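Local coordinates for periplasmic binding protein (PDB 4RY8) that binds 5-methylthioribose between its two lobes and probably serves as the periplasmic solute-binding component of a transporter for this sugar, at residues I125-Q128 / L129-F133; I286-Q289 / F290-N294. All coordinates share one frame; numbering follows the deposited sequence.

Contact 1 (I125-Q128 / L129-F133)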
ATOM      1  N   ILE C 125      -5.601   4.673   4.205  1.00 18.31           N
ATOM      2  CA  ILE C 125      -6.655   5.290   5.021  1.00 19.29           C
ATOM      3  C   ILE C 125      -7.678   4.247   5.399  1.00 16.87           C
ATOM      4  O   ILE C 125      -8.169   4.276   6.534  1.00 17.95           O
ATOM      5  CB  ILE C 125      -7.292   6.569   4.395  1.00 16.10           C
ATOM      6  CG1 ILE C 125      -8.142   7.291   5.429  1.00 16.15           C
ATOM      7  CG2 ILE C 125      -8.162   6.173   3.152  1.00 15.32           C
ATOM      8  CD1 ILE C 125      -7.425   7.977   6.583  1.00 19.59           C
ATOM      9  N   SER C 126      -8.063   3.363   4.457  1.00 21.50           N
ATOM     10  CA  SER C 126      -9.061   2.337   4.786  1.00 18.02           C
ATOM     11  C   SER C 126      -8.589   1.353   5.895  1.00 19.14           C
ATOM     12  O   SER C 126      -9.367   1.040   6.805  1.00 22.87           O
ATOM     13  CB  SER C 126      -9.608   1.571   3.503  1.00 18.06           C
ATOM     14  OG  SER C 126      -9.908   2.465   2.459  1.00 16.46           O
ATOM     15  N   LYS C 127      -7.343   0.885   5.820  1.00 17.40           N
ATOM     16  CA  LYS C 127      -6.717   0.068   6.880  1.00 24.73           C
ATOM     17  C   LYS C 127      -6.635   0.803   8.221  1.00 20.06           C
ATOM     18  O   LYS C 127      -6.816   0.173   9.249  1.00 18.87           O
ATOM     19  CB  LYS C 127      -5.289  -0.358   6.533  1.00 25.57           C
ATOM     20  CG  LYS C 127      -4.503  -0.761   7.794  1.00 33.05           C
ATOM     21  CD  LYS C 127      -3.099  -1.213   7.528  1.00 27.17           C
ATOM     22  CE  LYS C 127      -2.122  -0.084   7.493  1.00 30.45           C
ATOM     23  NZ  LYS C 127      -0.832  -0.522   6.903  1.00 44.11           N
ATOM     24  N   GLN C 128      -6.391   2.115   8.197  1.00 20.21           N
ATOM     25  CA  GLN C 128      -6.274   2.895   9.456  1.00 21.97           C
ATOM     26  C   GLN C 128      -7.635   2.857  10.179  1.00 24.10           C
ATOM     27  O   GLN C 128      -7.715   2.640  11.369  1.00 19.66           O
ATOM     28  CB  GLN C 128      -5.897   4.323   9.136  1.00 23.53           C
ATOM     29  CG  GLN C 128      -5.662   5.206  10.338  1.00 29.86           C
ATOM     30  CD  GLN C 128      -4.344   4.910  10.946  1.00 39.29           C
ATOM     31  OE1 GLN C 128      -3.671   3.960  10.533  1.00 27.10           O
ATOM     32  NE2 GLN C 128      -3.939   5.728  11.905  1.00 38.90           N
ATOM     33  N   LEU C 129      -8.725   3.007   9.416  1.00 17.70           N
ATOM     34  CA  LEU C 129     -10.033   2.905   9.987  1.00 19.90           C
ATOM     35  C   LEU C 129     -10.223   1.474  10.569  1.00 18.95           C
ATOM     36  O   LEU C 129     -10.717   1.315  11.683  1.00 21.42           O
ATOM     37  CB  LEU C 129     -11.112   3.229   8.914  1.00 18.73           C
ATOM     38  CG  LEU C 129     -12.580   3.249   9.369  1.00 20.21           C
ATOM     39  CD1 LEU C 129     -13.445   3.940   8.331  1.00 24.82           C
ATOM     40  CD2 LEU C 129     -13.123   1.860   9.608  1.00 28.81           C
ATOM     41  N   ALA C 130      -9.877   0.445   9.799  1.00 19.75           N
ATOM     42  CA  ALA C 130     -10.108  -0.952  10.178  1.00 19.85           C
ATOM     43  C   ALA C 130      -9.433  -1.319  11.451  1.00 22.44           C
ATOM     44  O   ALA C 130     -10.043  -1.816  12.352  1.00 25.58           O
ATOM     45  CB  ALA C 130      -9.641  -1.863   9.054  1.00 25.41           C
ATOM     46  N   VAL C 131      -8.150  -1.038  11.509  1.00 21.53           N
ATOM     47  CA  VAL C 131      -7.362  -1.236  12.701  1.00 23.12           C
ATOM     48  C   VAL C 131      -7.839  -0.396  13.941  1.00 22.30           C
ATOM     49  O   VAL C 131      -7.868  -0.909  15.071  1.00 23.05           O
ATOM     50  CB  VAL C 131      -5.868  -0.967  12.364  1.00 23.73           C
ATOM     51  CG1 VAL C 131      -5.009  -0.922  13.621  1.00 32.75           C
ATOM     52  CG2 VAL C 131      -5.378  -2.032  11.411  1.00 32.38           C
ATOM     53  N   ASP C 132      -8.154   0.880  13.761  1.00 20.63           N
ATOM     54  CA  ASP C 132      -8.670   1.661  14.863  1.00 21.80           C
ATOM     55  C   ASP C 132      -9.918   1.093  15.459  1.00 21.83           C
ATOM     56  O   ASP C 132     -10.156   1.242  16.641  1.00 21.96           O
ATOM     57  CB  ASP C 132      -8.968   3.091  14.417  1.00 31.14           C
ATOM     58  CG  ASP C 132      -7.727   3.974  14.416  1.00 32.02           C
ATOM     59  OD1 ASP C 132      -6.614   3.446  14.649  1.00 27.49           O
ATOM     60  OD2 ASP C 132      -7.892   5.191  14.176  1.00 29.49           O
ATOM     61  N   PHE C 133     -10.756   0.472  14.637  1.00 20.53           N
ATOM     62  CA  PHE C 133     -11.956  -0.166  15.120  1.00 20.78           C
ATOM     63  C   PHE C 133     -11.805  -1.679  15.396  1.00 21.74           C
ATOM     64  O   PHE C 133     -12.810  -2.366  15.600  1.00 21.48           O
ATOM     65  CB  PHE C 133     -13.082   0.098  14.080  1.00 20.17           C
ATOM     66  CG  PHE C 133     -13.693   1.452  14.205  1.00 20.38           C
ATOM     67  CD1 PHE C 133     -13.119   2.548  13.585  1.00 19.54           C
ATOM     68  CD2 PHE C 133     -14.851   1.641  14.974  1.00 22.97           C
ATOM     69  CE1 PHE C 133     -13.682   3.801  13.704  1.00 19.71           C
ATOM     70  CE2 PHE C 133     -15.419   2.877  15.090  1.00 23.52           C
ATOM     71  CZ  PHE C 133     -14.832   3.969  14.468  1.00 23.69           C
TER
HETATM   72  O   HOH W   1      -5.684   6.843  13.369  1.00 28.35           O
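Gln128 and Asp132 sit one turn apart near the C-terminal end of helix 118-132, an alpha-helix packed on the parallel strands of one lobe of the periplasmic binding protein fold. Their polar ends are joined through a water, which accepts from Gln128 NE2 at 2.5 Å, a short distance, and donates to Asp132 OD2 at 2.9 Å. Gln128 can reach it because its chain bends at chi2 (76°), turning the amide along the helix toward the aspartate. Asp132 OD2 is also hydrogen-bonded to the hydroxyl of Tyr228, on strand 226-230, so a short carboxylate both closes the water bridge and ties the helix to the sheet.

The backbone runs in regular i to i+4 bonds. The straightest is Val131 N to Lys127 O, 2.9 Å with an N-H...O angle of 174°; Asp132 N to Gln128 O, at 3.0 Å, is the last of the four across this turn.

Apolar contact within the turn is slight, a single approach between side chains. Leu129 and Ile125, both buried, press instead on Leu202 and Tyr228, where branched aliphatic groups suit the sheet surface. Lys127 serves two ends: its NZ forms a salt bridge with Asp117 of the second subunit, while its aliphatic stem lies side by side with Val131, pointing the same way, with Lys127 CG 3.9 Å from Val131 CG2.

Contact 2 (I286-Q289 / F290-N294)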
ATOM      1  N   ILE C 286      -1.346  11.093   8.337  1.00 25.95           N
ATOM      2  CA  ILE C 286      -1.281  12.262   9.205  1.00 36.72           C
ATOM      3  C   ILE C 286      -2.417  12.143  10.206  1.00 32.85           C
ATOM      4  O   ILE C 286      -3.557  12.350   9.854  1.00 25.19           O
ATOM      5  CB  ILE C 286      -1.428  13.572   8.386  1.00 35.95           C
ATOM      6  CG1 ILE C 286      -0.276  13.681   7.364  1.00 26.42           C
ATOM      7  CG2 ILE C 286      -1.412  14.759   9.358  1.00 33.38           C
ATOM      8  CD1 ILE C 286      -0.556  14.528   6.159  1.00 27.66           C
ATOM      9  N   THR C 287      -2.112  11.815  11.456  1.00 26.65           N
ATOM     10  CA  THR C 287      -3.162  11.661  12.467  1.00 25.47           C
ATOM     11  C   THR C 287      -3.409  12.965  13.253  1.00 27.38           C
ATOM     12  O   THR C 287      -2.528  13.818  13.363  1.00 25.75           O
ATOM     13  CB  THR C 287      -2.846  10.499  13.433  1.00 25.82           C
ATOM     14  OG1 THR C 287      -1.800  10.889  14.323  1.00 25.75           O
ATOM     15  CG2 THR C 287      -2.409   9.238  12.697  1.00 28.68           C
ATOM     16  N   ARG C 288      -4.638  13.112  13.756  1.00 33.72           N
ATOM     17  CA  ARG C 288      -4.984  14.247  14.608  1.00 32.00           C
ATOM     18  C   ARG C 288      -4.041  14.302  15.814  1.00 32.04           C
ATOM     19  O   ARG C 288      -3.627  15.381  16.241  1.00 28.60           O
ATOM     20  CB  ARG C 288      -6.436  14.135  15.086  1.00 30.77           C
ATOM     21  CG  ARG C 288      -6.773  15.122  16.171  1.00 29.19           C
ATOM     22  CD  ARG C 288      -8.235  15.173  16.552  1.00 30.09           C
ATOM     23  NE  ARG C 288      -8.477  16.403  17.297  1.00 42.96           N
ATOM     24  CZ  ARG C 288      -8.081  16.628  18.544  1.00 43.56           C
ATOM     25  NH1 ARG C 288      -7.429  15.706  19.237  1.00 45.92           N
ATOM     26  NH2 ARG C 288      -8.347  17.785  19.107  1.00 47.52           N
ATOM     27  N   GLN C 289      -3.729  13.124  16.341  1.00 36.52           N
ATOM     28  CA  GLN C 289      -2.816  12.943  17.469  1.00 32.77           C
ATOM     29  C   GLN C 289      -1.425  13.494  17.205  1.00 37.58           C
ATOM     30  O   GLN C 289      -0.817  14.150  18.081  1.00 32.55           O
ATOM     31  CB  GLN C 289      -2.703  11.445  17.796  1.00 39.35           C
ATOM     32  CG  GLN C 289      -2.476  11.130  19.267  1.00 93.20           C
ATOM     33  CD  GLN C 289      -3.768  10.777  19.988  1.00120.93           C
ATOM     34  OE1 GLN C 289      -4.507   9.884  19.562  1.00 73.92           O
ATOM     35  NE2 GLN C 289      -4.048  11.476  21.082  1.00 64.53           N
ATOM     36  N   PHE C 290      -0.889  13.170  16.035  1.00 29.79           N
ATOM     37  CA  PHE C 290       0.414  13.700  15.597  1.00 30.68           C
ATOM     38  C   PHE C 290       0.370  15.237  15.429  1.00 32.86           C
ATOM     39  O   PHE C 290       1.343  15.935  15.769  1.00 34.28           O
ATOM     40  CB  PHE C 290       0.882  12.993  14.293  1.00 32.00           C
ATOM     41  CG  PHE C 290       2.127  13.581  13.695  1.00 44.49           C
ATOM     42  CD1 PHE C 290       3.385  13.325  14.261  1.00 36.33           C
ATOM     43  CD2 PHE C 290       2.050  14.437  12.599  1.00 48.95           C
ATOM     44  CE1 PHE C 290       4.532  13.897  13.724  1.00 38.14           C
ATOM     45  CE2 PHE C 290       3.198  15.013  12.070  1.00 48.18           C
ATOM     46  CZ  PHE C 290       4.442  14.743  12.635  1.00 49.05           C
ATOM     47  N   LEU C 291      -0.747  15.782  14.929  1.00 31.09           N
ATOM     48  CA  LEU C 291      -0.843  17.251  14.754  1.00 31.62           C
ATOM     49  C   LEU C 291      -0.797  17.953  16.121  1.00 35.12           C
ATOM     50  O   LEU C 291      -0.047  18.936  16.302  1.00 39.80           O
ATOM     51  CB  LEU C 291      -2.100  17.682  13.998  1.00 29.07           C
ATOM     52  CG  LEU C 291      -2.301  17.188  12.558  1.00 31.29           C
ATOM     53  CD1 LEU C 291      -3.722  17.529  12.116  1.00 26.26           C
ATOM     54  CD2 LEU C 291      -1.269  17.835  11.656  1.00 29.47           C
ATOM     55  N   VAL C 292      -1.586  17.421  17.061  1.00 38.07           N
ATOM     56  CA  VAL C 292      -1.715  17.984  18.436  1.00 40.96           C
ATOM     57  C   VAL C 292      -0.426  17.856  19.217  1.00 47.19           C
ATOM     58  O   VAL C 292       0.032  18.836  19.835  1.00 38.68           O
ATOM     59  CB  VAL C 292      -2.857  17.273  19.236  1.00 52.10           C
ATOM     60  CG1 VAL C 292      -2.923  17.780  20.676  1.00 51.68           C
ATOM     61  CG2 VAL C 292      -4.212  17.457  18.555  1.00 41.92           C
ATOM     62  N   ASP C 293       0.166  16.659  19.206  1.00 39.52           N
ATOM     63  CA  ASP C 293       1.422  16.422  19.973  1.00 44.94           C
ATOM     64  C   ASP C 293       2.565  17.358  19.589  1.00 40.74           C
ATOM     65  O   ASP C 293       3.419  17.666  20.409  1.00 56.57           O
ATOM     66  CB  ASP C 293       1.899  14.982  19.797  1.00 48.63           C
ATOM     67  CG  ASP C 293       1.112  14.003  20.630  1.00 57.83           C
ATOM     68  OD1 ASP C 293       0.147  14.431  21.290  1.00 51.58           O
ATOM     69  OD2 ASP C 293       1.468  12.805  20.632  1.00 47.07           O
ATOM     70  N   ASN C 294       2.532  17.834  18.352  1.00 44.61           N
ATOM     71  CA  ASN C 294       3.575  18.646  17.767  1.00 39.63           C
ATOM     72  C   ASN C 294       3.112  20.063  17.469  1.00 40.25           C
ATOM     73  O   ASN C 294       3.816  20.813  16.790  1.00 41.87           O
ATOM     74  CB  ASN C 294       3.995  17.982  16.461  1.00 67.04           C
ATOM     75  CG  ASN C 294       4.591  16.621  16.693  1.00 45.17           C
ATOM     76  OD1 ASN C 294       5.608  16.507  17.371  1.00 56.56           O
ATOM     77  ND2 ASN C 294       3.947  15.589  16.201  1.00 51.58           N
TER
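A threonine N-cap opens the short helix 288-293 directly after strand 284-287, the outermost strand of the mixed sheet within this chain, which runs antiparallel to strand 247-252. Thr287 OG1 accepts from Phe290 N at 3.0 Å with an N-H...O angle of 160°, supplying an acceptor to an amide in the first turn. The hydroxyl gets there because OG1 stands between the backbone N and the carbonyl carbon (chi1 74°), and this also brings it to 3.4 Å from Phe290 CB. With an alanine here the hydroxyl is gone, and the Phe290 amide would probably be left without its capping acceptor, weakening the start of the helix. The threonine's own carbonyl begins the regular bonding, with Leu291 N donating to Thr287 O at 3.1 Å.

Next to the cap, Ile286 CG2 meets Leu291 CD2 at 3.8 Å, two buried branched side chains joining the end of the strand to the first turn. Ile286, from the strand, and Phe290, from the helix, both also pack on Leu302 of helix 299-305, so bulky apolar groups fill the junction of strand and helices.

Arg288 and Val292 form the next pair. The arginine chain is extended from CG to NE, and one face of its guanidinium receives Val292 CG2, 3.7 Å above the plane and displaced toward the rim. Arg288 NH2 is hydrogen-bonded to the backbone O of Gln242, so the long arginine also links this helix start to the chain just after helix 234-240.

Asn294, the first residue to leave helical geometry, turns its amide back along the helix: ND2 donates to Phe290 O at 2.7 Å, in the carbonyl plane and on a lone pair, but the donor amide is tilted and the bond bent (N-H...O 143°).

In the fold
Following the chain from the N terminus, contact 1 comes first, on helix 118-132, which leads from strand 113-115 of the parallel sheet to strand 137-142 of the mixed sheet. Contact 2 follows much later, where strand 284-287 ends and passes into helix 288-293. Each is local, one within a helix and the other at a strand-to-helix junction; their segments follow one another without a gap, so neither closes a loop, and lying in series they neither nest nor cross. Their centres are about 17 Å apart, yet they meet: Gln128 NE2 packs 3.9 Å from Thr287 CG2. Through this touch the helix on the mixed sheet borders its antiparallel outermost strand.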